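Local coordinates for protein spydx (PDB 2J43) that binds alpha-glucans such as glycogen through tandem family 41 carbohydrate-binding modules of a pullulanase that probably hydrolyses alpha-1,6-glucosidic linkages, at residues 3-9 with 53-59; 129-135 with 169-175. All coordinates share one frame; numbering follows the deposited sequence. Where two conformers were deposited one is given.

Contact 1: 3-9 with 53-59; sequences HHLRMHF and YYLDVPL
An antiparallel strand pair from one sheet of the N-terminal module is formed by 4-9 and 53-58, with Arg6 beside Asp56 and Leu5 beside Val57. Backbone bonds run in reciprocal pairs at Leu5-Val57, Met7-Leu55 and Phe9-Tyr53, the last including Phe9 N to Tyr53 O at 2.7 Å. Leu59 N extends the ladder by bonding to His3 O, and a water donates to Leu59 O and accepts a weak bond from His3 N.

His4, Arg6, His8, Tyr54, Asp56 and Pro58 share one face. The guanidinium of Arg6 grips the Asp56 carboxylate side-on, NE to OD1 at 2.8 Å and NH2 to OD2 at 2.9 Å. Both oxygens use their syn lone pairs and the two planes are only 3° apart, so the paired bonds fix the rotation of both groups. Tyr54 CE1 sits over the guanidinium centre, 3.6 Å from Arg6 CZ, with the ring inclined by 50°. Tyr54 reaches this place because its CG stands between the backbone N and carbonyl carbon (chi1 69°), which swings the ring alongside Arg6. Pro58 CA makes a CH-pi contact over the His4 ring.

In the beta-sandwich of this carbohydrate-binding module the opposite face, with Leu5, Met7, Phe9, Leu55 and Val57, turns inward; Leu23 of the facing sheet packs against Met7, Phe9, Leu55 and Val57. Here the selenium of Met7, a selenomethionine, meets Val57 CG2 at 3.7 Å, and Leu59 CD2 lies 3.8 Å from Leu5 CB. On the other flank of 4-9, strand 94-97 forms backbone hydrogen bonds with Arg6 and His8, and Trp96 stacks on the His8 ring.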
ATOM      1  N   HIS A   3      -3.283  17.308   8.769  1.00 27.82           N
ATOM      2  CA  HIS A   3      -3.263  16.021   8.095  1.00 25.79           C
ATOM      3  C   HIS A   3      -3.214  16.263   6.585  1.00 23.30           C
ATOM      4  O   HIS A   3      -3.825  17.215   6.045  1.00 21.92           O
ATOM      5  CB  HIS A   3      -4.521  15.227   8.413  1.00 26.51           C
ATOM      6  CG  HIS A   3      -4.688  14.907   9.864  1.00 29.97           C
ATOM      7  ND1 HIS A   3      -4.061  13.835  10.465  1.00 31.18           N
ATOM      8  CD2 HIS A   3      -5.406  15.523  10.835  1.00 31.32           C
ATOM      9  CE1 HIS A   3      -4.396  13.803  11.748  1.00 35.62           C
ATOM     10  NE2 HIS A   3      -5.218  14.810  11.993  1.00 33.54           N
ATOM     11  N   HIS A   4      -2.511  15.381   5.912  1.00 21.59           N
ATOM     12  CA  HIS A   4      -2.343  15.446   4.467  0.50 20.85           C
ATOM     13  C   HIS A   4      -2.493  14.035   3.873  1.00 19.55           C
ATOM     14  O   HIS A   4      -2.193  13.027   4.549  1.00 18.68           O
ATOM     15  CB  HIS A   4      -0.954  16.023   4.126  0.50 21.79           C
ATOM     16  CG  HIS A   4      -0.826  17.500   4.391  0.50 23.83           C
ATOM     17  ND1 HIS A   4      -0.799  18.034   5.663  0.50 26.99           N
ATOM     18  CD2 HIS A   4      -0.683  18.547   3.543  0.50 25.65           C
ATOM     19  CE1 HIS A   4      -0.694  19.348   5.583  0.50 25.86           C
ATOM     20  NE2 HIS A   4      -0.632  19.684   4.310  0.50 25.01           N
ATOM     21  N   LEU A   5      -2.908  13.982   2.618  1.00 16.85           N
ATOM     22  CA  LEU A   5      -2.874  12.764   1.840  1.00 15.85           C
ATOM     23  C   LEU A   5      -1.823  12.915   0.750  1.00 14.67           C
ATOM     24  O   LEU A   5      -1.970  13.741  -0.153  1.00 14.63           O
ATOM     25  CB  LEU A   5      -4.238  12.501   1.192  1.00 15.47           C
ATOM     26  CG  LEU A   5      -4.385  11.218   0.353  1.00 15.76           C
ATOM     27  CD1 LEU A   5      -4.219   9.965   1.218  1.00 16.12           C
ATOM     28  CD2 LEU A   5      -5.690  11.163  -0.383  1.00 16.32           C
ATOM     29  N   ARG A   6      -0.752  12.139   0.824  1.00 13.28           N
ATOM     30  CA  ARG A   6       0.254  12.144  -0.252  1.00 13.54           C
ATOM     31  C   ARG A   6      -0.196  11.257  -1.373  1.00 13.34           C
ATOM     32  O   ARG A   6      -0.292  10.042  -1.196  1.00 12.81           O
ATOM     33  CB  ARG A   6       1.615  11.701   0.281  1.00 14.16           C
ATOM     34  CG  ARG A   6       2.677  11.505  -0.775  1.00 16.50           C
ATOM     35  CD  ARG A   6       4.127  11.614  -0.303  1.00 16.30           C
ATOM     36  NE  ARG A   6       4.385  12.942   0.237  1.00 19.40           N
ATOM     37  CZ  ARG A   6       5.514  13.269   0.835  1.00 21.74           C
ATOM     38  NH1 ARG A   6       6.472  12.368   0.921  1.00 25.92           N
ATOM     39  NH2 ARG A   6       5.706  14.505   1.283  1.00 22.73           N
HETATM   40  N   MSE A   7      -0.530  11.894  -2.491  1.00 13.66           N
HETATM   41  CA  MSE A   7      -1.053  11.224  -3.654  1.00 13.18           C
HETATM   42  C   MSE A   7       0.054  10.961  -4.660  1.00 14.83           C
HETATM   43  O   MSE A   7       0.661  11.866  -5.160  1.00 14.28           O
HETATM   44  CB  MSE A   7      -2.174  12.039  -4.281  1.00 13.76           C
HETATM   45  CG  MSE A   7      -3.299  12.285  -3.326  1.00 12.78           C
HETATM   46 SE   MSE A   7      -4.887  12.958  -4.274  1.00 24.85          SE
HETATM   47  CE  MSE A   7      -5.250  11.471  -5.388  1.00 21.40           C
ATOM     48  N   HIS A   8       0.294   9.687  -4.904  1.00 14.13           N
ATOM     49  CA  HIS A   8       1.247   9.226  -5.889  1.00 15.00           C
ATOM     50  C   HIS A   8       0.539   8.873  -7.186  1.00 15.80           C
ATOM     51  O   HIS A   8      -0.368   8.017  -7.215  1.00 16.88           O
ATOM     52  CB  HIS A   8       1.955   7.979  -5.383  1.00 15.68           C
ATOM     53  CG  HIS A   8       2.885   8.219  -4.254  1.00 15.97           C
ATOM     54  ND1 HIS A   8       2.575   7.953  -2.935  1.00 20.54           N
ATOM     55  CD2 HIS A   8       4.185   8.622  -4.262  1.00 13.45           C
ATOM     56  CE1 HIS A   8       3.636   8.220  -2.190  1.00 13.87           C
ATOM     57  NE2 HIS A   8       4.610   8.641  -2.971  1.00 21.10           N
ATOM     58  N   PHE A   9       0.933   9.514  -8.285  1.00 15.22           N
ATOM     59  CA  PHE A   9       0.371   9.194  -9.576  1.00 14.49           C
ATOM     60  C   PHE A   9       1.453   8.474 -10.422  1.00 14.78           C
ATOM     61  O   PHE A   9       2.575   8.980 -10.560  1.00 16.07           O
ATOM     62  CB  PHE A   9      -0.091  10.464 -10.299  1.00 14.83           C
ATOM     63  CG  PHE A   9      -1.190  11.179  -9.594  1.00 15.06           C
ATOM     64  CD1 PHE A   9      -2.488  10.796  -9.818  1.00 17.47           C
ATOM     65  CD2 PHE A   9      -0.920  12.188  -8.713  1.00 16.19           C
ATOM     66  CE1 PHE A   9      -3.540  11.431  -9.157  1.00 18.89           C
ATOM     67  CE2 PHE A   9      -1.999  12.829  -8.056  1.00 18.43           C
ATOM     68  CZ  PHE A   9      -3.256  12.418  -8.296  1.00 15.95           C
ATOM     69  N   TYR A  53       4.773  10.773 -10.099  1.00 17.35           N
ATOM     70  CA  TYR A  53       4.749  12.082  -9.455  1.00 17.55           C
ATOM     71  C   TYR A  53       3.970  11.991  -8.166  1.00 18.03           C
ATOM     72  O   TYR A  53       3.117  11.102  -8.003  1.00 18.19           O
ATOM     73  CB  TYR A  53       4.091  13.141 -10.362  1.00 18.79           C
ATOM     74  CG  TYR A  53       4.976  13.588 -11.490  1.00 18.33           C
ATOM     75  CD1 TYR A  53       5.761  14.737 -11.362  1.00 21.41           C
ATOM     76  CD2 TYR A  53       5.073  12.857 -12.645  1.00 21.10           C
ATOM     77  CE1 TYR A  53       6.590  15.148 -12.401  1.00 20.84           C
ATOM     78  CE2 TYR A  53       5.923  13.243 -13.703  1.00 23.06           C
ATOM     79  CZ  TYR A  53       6.670  14.389 -13.565  1.00 25.16           C
ATOM     80  OH  TYR A  53       7.511  14.799 -14.602  1.00 29.09           O
ATOM     81  N   TYR A  54       4.262  12.857  -7.215  1.00 17.15           N
ATOM     82  CA  TYR A  54       3.411  12.919  -6.058  1.00 17.78           C
ATOM     83  C   TYR A  54       3.107  14.363  -5.666  1.00 17.67           C
ATOM     84  O   TYR A  54       3.864  15.304  -5.958  1.00 17.15           O
ATOM     85  CB  TYR A  54       3.992  12.145  -4.859  1.00 18.52           C
ATOM     86  CG  TYR A  54       5.249  12.784  -4.257  1.00 18.42           C
ATOM     87  CD1 TYR A  54       5.171  13.558  -3.114  1.00 17.72           C
ATOM     88  CD2 TYR A  54       6.487  12.653  -4.888  1.00 23.50           C
ATOM     89  CE1 TYR A  54       6.328  14.183  -2.575  1.00 23.83           C
ATOM     90  CE2 TYR A  54       7.645  13.282  -4.384  1.00 24.95           C
ATOM     91  CZ  TYR A  54       7.545  14.031  -3.221  1.00 25.08           C
ATOM     92  OH  TYR A  54       8.678  14.662  -2.723  1.00 27.59           O
ATOM     93  N   LEU A  55       1.977  14.515  -4.999  1.00 17.20           N
ATOM     94  CA  LEU A  55       1.439  15.800  -4.619  1.00 16.98           C
ATOM     95  C   LEU A  55       0.663  15.600  -3.303  1.00 18.70           C
ATOM     96  O   LEU A  55      -0.153  14.660  -3.227  1.00 17.52           O
ATOM     97  CB  LEU A  55       0.573  16.306  -5.767  1.00 18.75           C
ATOM     98  CG  LEU A  55      -0.020  17.683  -5.641  1.00 18.63           C
ATOM     99  CD1 LEU A  55       0.993  18.763  -5.271  1.00 18.29           C
ATOM    100  CD2 LEU A  55      -0.668  17.982  -6.979  1.00 18.23           C
ATOM    101  N   ASP A  56       0.919  16.435  -2.298  1.00 17.53           N
ATOM    102  CA  ASP A  56       0.283  16.366  -0.982  1.00 18.68           C
ATOM    103  C   ASP A  56      -0.964  17.221  -0.941  1.00 19.80           C
ATOM    104  O   ASP A  56      -0.918  18.415  -1.322  1.00 21.95           O
ATOM    105  CB  ASP A  56       1.206  16.833   0.117  1.00 19.64           C
ATOM    106  CG  ASP A  56       2.375  15.914   0.322  1.00 20.71           C
ATOM    107  OD1 ASP A  56       2.343  14.744  -0.163  1.00 19.50           O
ATOM    108  OD2 ASP A  56       3.407  16.286   0.889  1.00 25.38           O
ATOM    109  N   VAL A  57      -2.075  16.606  -0.557  1.00 17.75           N
ATOM    110  CA  VAL A  57      -3.383  17.259  -0.523  1.00 17.28           C
ATOM    111  C   VAL A  57      -3.785  17.419   0.957  1.00 16.55           C
ATOM    112  O   VAL A  57      -4.007  16.430   1.637  1.00 17.34           O
ATOM    113  CB  VAL A  57      -4.459  16.440  -1.216  1.00 16.48           C
ATOM    114  CG1 VAL A  57      -5.821  17.161  -1.123  1.00 16.48           C
ATOM    115  CG2 VAL A  57      -4.117  16.176  -2.713  1.00 17.33           C
ATOM    116  N   PRO A  58      -3.882  18.645   1.473  1.00 16.18           N
ATOM    117  CA  PRO A  58      -4.343  18.835   2.842  1.00 16.66           C
ATOM    118  C   PRO A  58      -5.741  18.262   3.033  1.00 15.72           C
ATOM    119  O   PRO A  58      -6.644  18.472   2.223  1.00 14.59           O
ATOM    120  CB  PRO A  58      -4.341  20.373   3.009  1.00 16.82           C
ATOM    121  CG  PRO A  58      -3.315  20.824   2.038  1.00 18.47           C
ATOM    122  CD  PRO A  58      -3.529  19.931   0.845  1.00 18.06           C
ATOM    123  N   LEU A  59      -5.914  17.543   4.137  1.00 15.73           N
ATOM    124  CA  LEU A  59      -7.177  16.897   4.467  1.00 16.53           C
ATOM    125  C   LEU A  59      -7.980  17.648   5.523  1.00 16.87           C
ATOM    126  O   LEU A  59      -7.443  18.459   6.237  1.00 18.28           O
ATOM    127  CB  LEU A  59      -6.953  15.471   4.981  1.00 15.91           C
ATOM    128  CG  LEU A  59      -6.356  14.487   3.980  1.00 16.34           C
ATOM    129  CD1 LEU A  59      -6.146  13.146   4.645  1.00 17.72           C
ATOM    130  CD2 LEU A  59      -7.245  14.361   2.704  1.00 18.87           C
TER
HETATM  131  O   HOH W   1      -6.266  18.226   8.671  1.00 29.59           O

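Contact 2: 129-135 with 169-175; sequences AVWTFKD and EIGFLIL
Antiparallel strand pairing sets Val130 beside Ile174 and Thr132 beside Phe172 in the C-terminal module, a beta-sandwich in which 128-134 and 170-176 are neighbours. Strand 147-153 flanks the first, and strand 191-193 flanks the second. Reciprocal backbone bonds link Ala129 with Leu175, Trp131 with Leu173 and Phe133 with Gly171.

Val130, Thr132, Phe172 and Ile174 share one face. Val130 uses both branches, CG1 at 4.0 Å from Phe172 CB and CG2 at 4.1 Å from Ile174 CD1, while Ile116 packs on Val130 and Phe172, and Tyr118 on Ile174, from strand 113-119. The opposite face carries Trp131, whose CB meets Leu175 CD1 at 4.0 Å; the indole meets Trp143 edge-to-face. Beside it the Phe133 ring folds across to the partner strand. A chi1 of 58° tips the ring back over Gly171, whose CA is 3.9 Å from the ring centroid in a CH-pi contact 12° off the normal. Gly171 C lies under the same face, offset toward the rim.

At the end of the pair the Lys134 side chain runs alongside Glu169. Bent at chi3 and chi4, it brings NZ to Glu169 OE2 at 2.8 Å, in a salt bridge made from above the carboxylate plane. Asp135 then bonds twice to the backbone of Glu169: its N reaches Glu169 O, and its OD2, which also accepts from Asn168 N, receives Glu169 N at 2.9 Å.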
ATOM      1  N   ALA A 129      11.927 -15.686  10.759  1.00 16.70           N
ATOM      2  CA  ALA A 129      11.859 -16.174   9.379  1.00 15.46           C
ATOM      3  C   ALA A 129      10.421 -16.418   9.014  1.00 15.53           C
ATOM      4  O   ALA A 129       9.571 -16.547   9.897  1.00 15.47           O
ATOM      5  CB  ALA A 129      12.621 -17.483   9.236  1.00 16.25           C
ATOM      6  N   VAL A 130      10.176 -16.568   7.734  1.00 15.22           N
ATOM      7  CA  VAL A 130       8.825 -16.822   7.218  1.00 16.14           C
ATOM      8  C   VAL A 130       8.804 -18.220   6.611  1.00 15.25           C
ATOM      9  O   VAL A 130       9.557 -18.514   5.700  1.00 16.04           O
ATOM     10  CB  VAL A 130       8.396 -15.803   6.141  1.00 16.49           C
ATOM     11  CG1 VAL A 130       6.882 -16.049   5.820  1.00 17.60           C
ATOM     12  CG2 VAL A 130       8.655 -14.391   6.625  1.00 18.38           C
ATOM     13  N   TRP A 131       7.916 -19.071   7.122  1.00 15.95           N
ATOM     14  CA  TRP A 131       7.622 -20.375   6.553  1.00 15.55           C
ATOM     15  C   TRP A 131       6.493 -20.192   5.521  1.00 14.62           C
ATOM     16  O   TRP A 131       5.532 -19.531   5.817  1.00 16.69           O
ATOM     17  CB  TRP A 131       7.139 -21.306   7.655  1.00 15.78           C
ATOM     18  CG  TRP A 131       7.012 -22.713   7.217  1.00 15.42           C
ATOM     19  CD1 TRP A 131       5.845 -23.391   6.932  1.00 17.10           C
ATOM     20  CD2 TRP A 131       8.076 -23.669   7.023  1.00 17.53           C
ATOM     21  NE1 TRP A 131       6.116 -24.690   6.558  1.00 18.17           N
ATOM     22  CE2 TRP A 131       7.476 -24.886   6.595  1.00 17.49           C
ATOM     23  CE3 TRP A 131       9.469 -23.619   7.126  1.00 17.74           C
ATOM     24  CZ2 TRP A 131       8.231 -26.014   6.281  1.00 21.45           C
ATOM     25  CZ3 TRP A 131      10.203 -24.753   6.811  1.00 21.69           C
ATOM     26  CH2 TRP A 131       9.589 -25.916   6.390  1.00 20.56           C
ATOM     27  N   THR A 132       6.663 -20.727   4.322  1.00 15.62           N
ATOM     28  CA  THR A 132       5.686 -20.563   3.237  1.00 16.38           C
ATOM     29  C   THR A 132       5.252 -21.901   2.652  1.00 16.80           C
ATOM     30  O   THR A 132       6.039 -22.858   2.562  1.00 17.21           O
ATOM     31  CB  THR A 132       6.272 -19.708   2.070  1.00 16.72           C
ATOM     32  OG1 THR A 132       7.405 -20.380   1.508  1.00 16.60           O
ATOM     33  CG2 THR A 132       6.833 -18.382   2.587  1.00 14.90           C
ATOM     34  N   PHE A 133       3.990 -21.937   2.241  1.00 17.11           N
ATOM     35  CA  PHE A 133       3.393 -23.137   1.660  1.00 19.03           C
ATOM     36  C   PHE A 133       2.135 -22.771   0.878  1.00 20.43           C
ATOM     37  O   PHE A 133       1.753 -21.587   0.763  1.00 19.75           O
ATOM     38  CB  PHE A 133       3.100 -24.191   2.755  1.00 18.94           C
ATOM     39  CG  PHE A 133       2.184 -23.735   3.872  1.00 19.28           C
ATOM     40  CD1 PHE A 133       0.870 -24.191   3.937  1.00 23.35           C
ATOM     41  CD2 PHE A 133       2.636 -22.910   4.902  1.00 21.48           C
ATOM     42  CE1 PHE A 133       0.040 -23.847   4.975  1.00 21.79           C
ATOM     43  CE2 PHE A 133       1.799 -22.565   5.938  1.00 21.43           C
ATOM     44  CZ  PHE A 133       0.498 -23.049   5.980  1.00 22.32           C
ATOM     45  N   LYS A 134       1.492 -23.793   0.350  1.00 20.95           N
ATOM     46  CA  LYS A 134       0.441 -23.641  -0.640  1.00 22.98           C
ATOM     47  C   LYS A 134       1.023 -23.077  -1.924  1.00 22.45           C
ATOM     48  O   LYS A 134       2.066 -23.527  -2.355  1.00 24.27           O
ATOM     49  CB  LYS A 134      -0.814 -22.948  -0.084  1.00 22.59           C
ATOM     50  CG  LYS A 134      -1.243 -23.510   1.245  1.00 26.54           C
ATOM     51  CD  LYS A 134      -2.550 -22.913   1.747  1.00 29.37           C
ATOM     52  CE  LYS A 134      -3.731 -23.755   1.305  1.00 32.86           C
ATOM     53  NZ  LYS A 134      -4.829 -23.753   2.329  1.00 38.38           N
ATOM     54  N   ASP A 135       0.398 -22.089  -2.556  1.00 23.62           N
ATOM     55  CA  ASP A 135       0.736 -21.774  -3.944  1.00 24.10           C
ATOM     56  C   ASP A 135       1.914 -20.805  -4.125  1.00 23.86           C
ATOM     57  O   ASP A 135       1.915 -19.935  -4.972  1.00 23.74           O
ATOM     58  CB  ASP A 135      -0.498 -21.256  -4.724  1.00 25.00           C
ATOM     59  CG  ASP A 135      -1.747 -22.135  -4.560  1.00 28.60           C
ATOM     60  OD1 ASP A 135      -1.614 -23.342  -4.242  1.00 29.55           O
ATOM     61  OD2 ASP A 135      -2.919 -21.658  -4.682  1.00 26.41           O
ATOM     62  N   GLU A 169      -4.025 -19.268  -3.449  1.00 29.90           N
ATOM     63  CA  GLU A 169      -3.967 -19.227  -1.989  1.00 28.75           C
ATOM     64  C   GLU A 169      -2.530 -19.469  -1.484  1.00 26.19           C
ATOM     65  O   GLU A 169      -1.813 -20.283  -2.062  1.00 25.33           O
ATOM     66  CB  GLU A 169      -4.916 -20.282  -1.424  1.00 29.89           C
ATOM     67  CG  GLU A 169      -5.315 -20.042   0.011  1.00 32.98           C
ATOM     68  CD  GLU A 169      -6.496 -20.906   0.449  1.00 36.45           C
ATOM     69  OE1 GLU A 169      -7.516 -20.936  -0.273  1.00 38.43           O
ATOM     70  OE2 GLU A 169      -6.392 -21.544   1.529  1.00 39.72           O
ATOM     71  N   ILE A 170      -2.099 -18.682  -0.502  1.00 24.06           N
ATOM     72  CA  ILE A 170      -0.791 -18.878   0.138  0.50 23.15           C
ATOM     73  C   ILE A 170      -1.024 -19.066   1.617  1.00 22.06           C
ATOM     74  O   ILE A 170      -1.950 -18.517   2.180  1.00 22.82           O
ATOM     75  CB  ILE A 170       0.180 -17.664  -0.122  0.50 23.15           C
ATOM     76  CG1 ILE A 170       1.568 -17.873   0.500  0.50 23.73           C
ATOM     77  CG2 ILE A 170      -0.366 -16.373   0.466  0.50 22.58           C
ATOM     78  CD1 ILE A 170       2.542 -16.714   0.191  0.50 22.83           C
ATOM     79  N   GLY A 171      -0.165 -19.874   2.231  1.00 20.32           N
ATOM     80  CA  GLY A 171      -0.123 -20.003   3.660  1.00 18.92           C
ATOM     81  C   GLY A 171       1.289 -19.642   4.084  1.00 17.49           C
ATOM     82  O   GLY A 171       2.266 -19.837   3.350  1.00 17.89           O
ATOM     83  N   PHE A 172       1.368 -19.103   5.271  1.00 17.52           N
ATOM     84  CA  PHE A 172       2.654 -18.791   5.856  1.00 16.03           C
ATOM     85  C   PHE A 172       2.575 -18.679   7.372  1.00 16.53           C
ATOM     86  O   PHE A 172       1.513 -18.647   7.997  1.00 16.75           O
ATOM     87  CB  PHE A 172       3.240 -17.512   5.214  1.00 15.79           C
ATOM     88  CG  PHE A 172       2.458 -16.259   5.463  1.00 15.74           C
ATOM     89  CD1 PHE A 172       2.755 -15.398   6.539  1.00 16.59           C
ATOM     90  CD2 PHE A 172       1.420 -15.913   4.638  1.00 17.81           C
ATOM     91  CE1 PHE A 172       2.020 -14.238   6.727  1.00 17.91           C
ATOM     92  CE2 PHE A 172       0.719 -14.713   4.841  1.00 17.10           C
ATOM     93  CZ  PHE A 172       1.035 -13.914   5.884  1.00 15.01           C
ATOM     94  N   LEU A 173       3.753 -18.647   7.999  1.00 15.74           N
ATOM     95  CA  LEU A 173       3.831 -18.497   9.427  1.00 15.97           C
ATOM     96  C   LEU A 173       5.075 -17.741   9.768  1.00 15.84           C
ATOM     97  O   LEU A 173       6.073 -17.895   9.105  1.00 16.91           O
ATOM     98  CB  LEU A 173       3.834 -19.863  10.123  1.00 17.11           C
ATOM     99  CG  LEU A 173       3.468 -19.850  11.597  1.00 19.81           C
ATOM    100  CD1 LEU A 173       2.109 -19.259  11.966  1.00 21.25           C
ATOM    101  CD2 LEU A 173       3.578 -21.275  12.228  1.00 22.24           C
ATOM    102  N   ILE A 174       5.016 -16.899  10.775  1.00 14.85           N
ATOM    103  CA  ILE A 174       6.243 -16.206  11.216  1.00 15.16           C
ATOM    104  C   ILE A 174       6.889 -17.036  12.323  1.00 15.90           C
ATOM    105  O   ILE A 174       6.228 -17.367  13.339  1.00 16.17           O
ATOM    106  CB  ILE A 174       5.964 -14.802  11.744  1.00 15.34           C
ATOM    107  CG1 ILE A 174       5.119 -13.977  10.777  1.00 16.29           C
ATOM    108  CG2 ILE A 174       7.285 -14.060  12.053  1.00 16.44           C
ATOM    109  CD1 ILE A 174       5.735 -13.809   9.385  1.00 15.23           C
ATOM    110  N   LEU A 175       8.173 -17.330  12.156  1.00 14.92           N
ATOM    111  CA  LEU A 175       8.944 -18.156  13.092  1.00 15.35           C
ATOM    112  C   LEU A 175      10.009 -17.379  13.815  1.00 14.93           C
ATOM    113  O   LEU A 175      10.558 -16.398  13.285  1.00 16.09           O
ATOM    114  CB  LEU A 175       9.638 -19.283  12.330  1.00 16.14           C
ATOM    115  CG  LEU A 175       8.785 -20.126  11.386  1.00 18.32           C
ATOM    116  CD1 LEU A 175       9.624 -21.291  10.807  1.00 21.81           C
ATOM    117  CD2 LEU A 175       7.541 -20.603  12.116  1.00 19.83           C
TER

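How the contacts relate
From the N terminus the chain lays down strand 4-9, passes through strand 21-27 of the facing sheet, and returns as 53-58, so contact 1 closes a loop of 43 residues in the first module. Strand 113-119, which comes later, belongs to the second module. Contact 2 then closes a shorter loop of 33 residues, which contains strands 147-153 and 156-162. The two contacts follow in series and neither nest nor cross. They lie on opposite sides of the chain's centre, with centres 34 Å apart and nearest atoms about 24 Å apart, each tying strands within its own sandwich and neither bridging the two modules.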